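Local coordinates for putative lipoprotein (Campylobacter jejuni subsp. jejuni, PDB 4GIO), which is of unknown function but is a probable membrane-anchored lipoprotein whose domain adopts a variant of the immunoglobulin fold, at residues Val14-Asn19 with Ser23-Phe28. Sequence-based numbering, arbitrary orientation.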
loop_
_atom_site.group_PDB
_atom_site.type_symbol
_atom_site.label_atom_id
_atom_site.label_comp_id
_atom_site.label_asym_id
_atom_site.label_seq_id
_atom_site.Cartn_x
_atom_site.Cartn_y
_atom_site.Cartn_z
ATOM N N VAL A 14 -0.792 3.708 6.261
ATOM C CA VAL A 14 -0.087 2.442 6.206
ATOM C C VAL A 14 -0.093 1.828 7.600
ATOM O O VAL A 14 0.301 2.471 8.552
ATOM C CB VAL A 14 1.319 2.621 5.695
ATOM C CG1 VAL A 14 1.971 1.187 5.386
ATOM C CG2 VAL A 14 1.312 3.490 4.511
ATOM N N ILE A 15 -0.629 0.622 7.734
ATOM C CA ILE A 15 -0.763 -0.009 9.032
ATOM C C ILE A 15 0.198 -1.219 9.053
ATOM O O ILE A 15 -0.004 -2.192 8.307
ATOM C CB ILE A 15 -2.176 -0.541 9.207
ATOM C CG1 ILE A 15 -3.149 0.645 9.062
ATOM C CG2 ILE A 15 -2.325 -1.220 10.610
ATOM C CD1 ILE A 15 -4.542 0.189 8.700
ATOM N N LEU A 16 1.201 -1.169 9.910
ATOM C CA LEU A 16 2.225 -2.255 10.017
ATOM C C LEU A 16 1.969 -3.168 11.178
ATOM O O LEU A 16 1.690 -2.705 12.268
ATOM C CB LEU A 16 3.607 -1.616 10.216
ATOM C CG LEU A 16 4.090 -0.566 9.240
ATOM C CD1 LEU A 16 5.498 -0.162 9.681
ATOM C CD2 LEU A 16 4.151 -1.189 7.837
ATOM N N GLY A 17 2.123 -4.483 10.991
ATOM C CA GLY A 17 1.958 -5.408 12.061
ATOM C C GLY A 17 3.123 -5.282 13.087
ATOM O O GLY A 17 4.186 -4.711 12.785
ATOM N N SER A 18 2.905 -5.855 14.259
ATOM C CA SER A 18 3.876 -5.870 15.364
ATOM C C SER A 18 5.259 -6.514 15.087
ATOM O O SER A 18 6.244 -6.149 15.720
ATOM C CB SER A 18 3.245 -6.451 16.630
ATOM O OG SER A 18 2.897 -7.789 16.502
ATOM N N ASN A 19 5.339 -7.443 14.154
ATOM C CA ASN A 19 6.602 -8.056 13.816
ATOM C C ASN A 19 7.344 -7.351 12.692
ATOM O O ASN A 19 8.335 -7.871 12.227
ATOM C CB ASN A 19 6.410 -9.525 13.508
ATOM C CG ASN A 19 5.905 -10.295 14.694
ATOM O OD1 ASN A 19 6.456 -10.226 15.762
ATOM N ND2 ASN A 19 4.851 -11.069 14.499
ATOM N N SER A 23 10.316 1.512 10.952
ATOM C CA SER A 23 10.944 2.316 9.917
ATOM C C SER A 23 10.850 1.654 8.543
ATOM O O SER A 23 11.494 2.109 7.619
ATOM C CB SER A 23 12.413 2.643 10.252
ATOM O OG SER A 23 13.260 1.492 10.037
ATOM N N LEU A 24 10.080 0.573 8.421
ATOM C CA LEU A 24 9.909 -0.112 7.104
ATOM C C LEU A 24 9.466 0.812 5.996
ATOM O O LEU A 24 10.020 0.799 4.901
ATOM C CB LEU A 24 8.897 -1.256 7.172
ATOM C CG LEU A 24 8.858 -2.128 5.883
ATOM C CD1 LEU A 24 10.169 -2.904 5.687
ATOM C CD2 LEU A 24 7.702 -3.093 6.046
ATOM N N VAL A 25 8.466 1.639 6.295
ATOM C CA VAL A 25 7.946 2.568 5.283
ATOM C C VAL A 25 8.780 3.857 5.248
ATOM O O VAL A 25 8.822 4.574 6.235
ATOM C CB VAL A 25 6.463 2.931 5.581
ATOM C CG1 VAL A 25 5.963 3.949 4.562
ATOM C CG2 VAL A 25 5.599 1.660 5.543
ATOM N N LYS A 26 9.417 4.125 4.131
ATOM C CA LYS A 26 10.263 5.319 3.925
ATOM C C LYS A 26 9.434 6.563 3.629
ATOM O O LYS A 26 9.642 7.637 4.216
ATOM C CB LYS A 26 11.225 5.040 2.771
ATOM C CG LYS A 26 12.480 4.201 3.164
ATOM C CD LYS A 26 12.320 3.393 4.494
ATOM C CE LYS A 26 13.081 4.091 5.620
ATOM N NZ LYS A 26 13.654 3.127 6.559
ATOM N N GLN A 27 8.461 6.412 2.732
ATOM C CA GLN A 27 7.534 7.484 2.451
ATOM C C GLN A 27 6.424 6.895 1.577
ATOM O O GLN A 27 6.537 5.783 1.042
ATOM C CB GLN A 27 8.206 8.630 1.687
ATOM C CG GLN A 27 8.857 8.164 0.395
ATOM C CD GLN A 27 9.271 9.294 -0.529
ATOM O OE1 GLN A 27 10.436 9.694 -0.548
ATOM N NE2 GLN A 27 8.321 9.786 -1.345
ATOM N N PHE A 28 5.356 7.665 1.435
ATOM C CA PHE A 28 4.360 7.333 0.420
ATOM C C PHE A 28 3.774 8.575 -0.227
ATOM O O PHE A 28 3.861 9.672 0.286
ATOM C CB PHE A 28 3.297 6.418 0.996
ATOM C CG PHE A 28 2.461 7.038 2.035
ATOM C CD1 PHE A 28 1.331 7.755 1.690
ATOM C CD2 PHE A 28 2.802 6.907 3.373
ATOM C CE1 PHE A 28 0.550 8.313 2.659
ATOM C CE2 PHE A 28 2.007 7.449 4.347
ATOM C CZ PHE A 28 0.875 8.173 3.975
#
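V14 and V25 meet end-on, tip to tip, with CG1 of V14 3.7 Å from CG2 of V25. Together with L16 they bury most of the surface in this contact, which totals 212 Å² over both segments and contains no hydrogen bond between them. The axes of strands 14-16 and 25-28 approach no closer than 10.4 Å, a separation expected of facing sheets rather than paired neighbours, and their N-to-C directions are nearly antiparallel at 165°.

The two methyls of V14 divide the work. With CG1 anti to the backbone N (chi1 -169°), that branch is directed at V25, while CG2 reaches the F28 ring, lying 3.9 Å from CD2 of F28 and almost as near CE2. The methyl meets the ring obliquely, and V14 and F28 run alongside one another, pointing opposite ways. CG2 of V25 is shared: besides V14 it meets CD2 of L16 at 3.9 Å, the leucine arriving at a slant. The other L16 branch lies farther off, CD1 being 4.4 Å from CB of L24, at the edge of the contact.

Alternation in strand 14-16 explains the pattern. V14 and L16 direct their CB atoms toward strand 25-28, and the backbone of I15, between them, is hydrogen-bonded to L101 and I103 of strand 98-105, which holds strand 14-16 at the edge of its sheet. In the facing sheet, V25 also packs on V42 and L44 of strand 38-44, the neighbour of strand 25-32. Strands 14-16 and 25-32 are outermost strands, within this chain, of the two different sheets, and their aliphatic side chains close one margin of the interior between the sheets, the arrangement of an immunoglobulin-like beta sandwich.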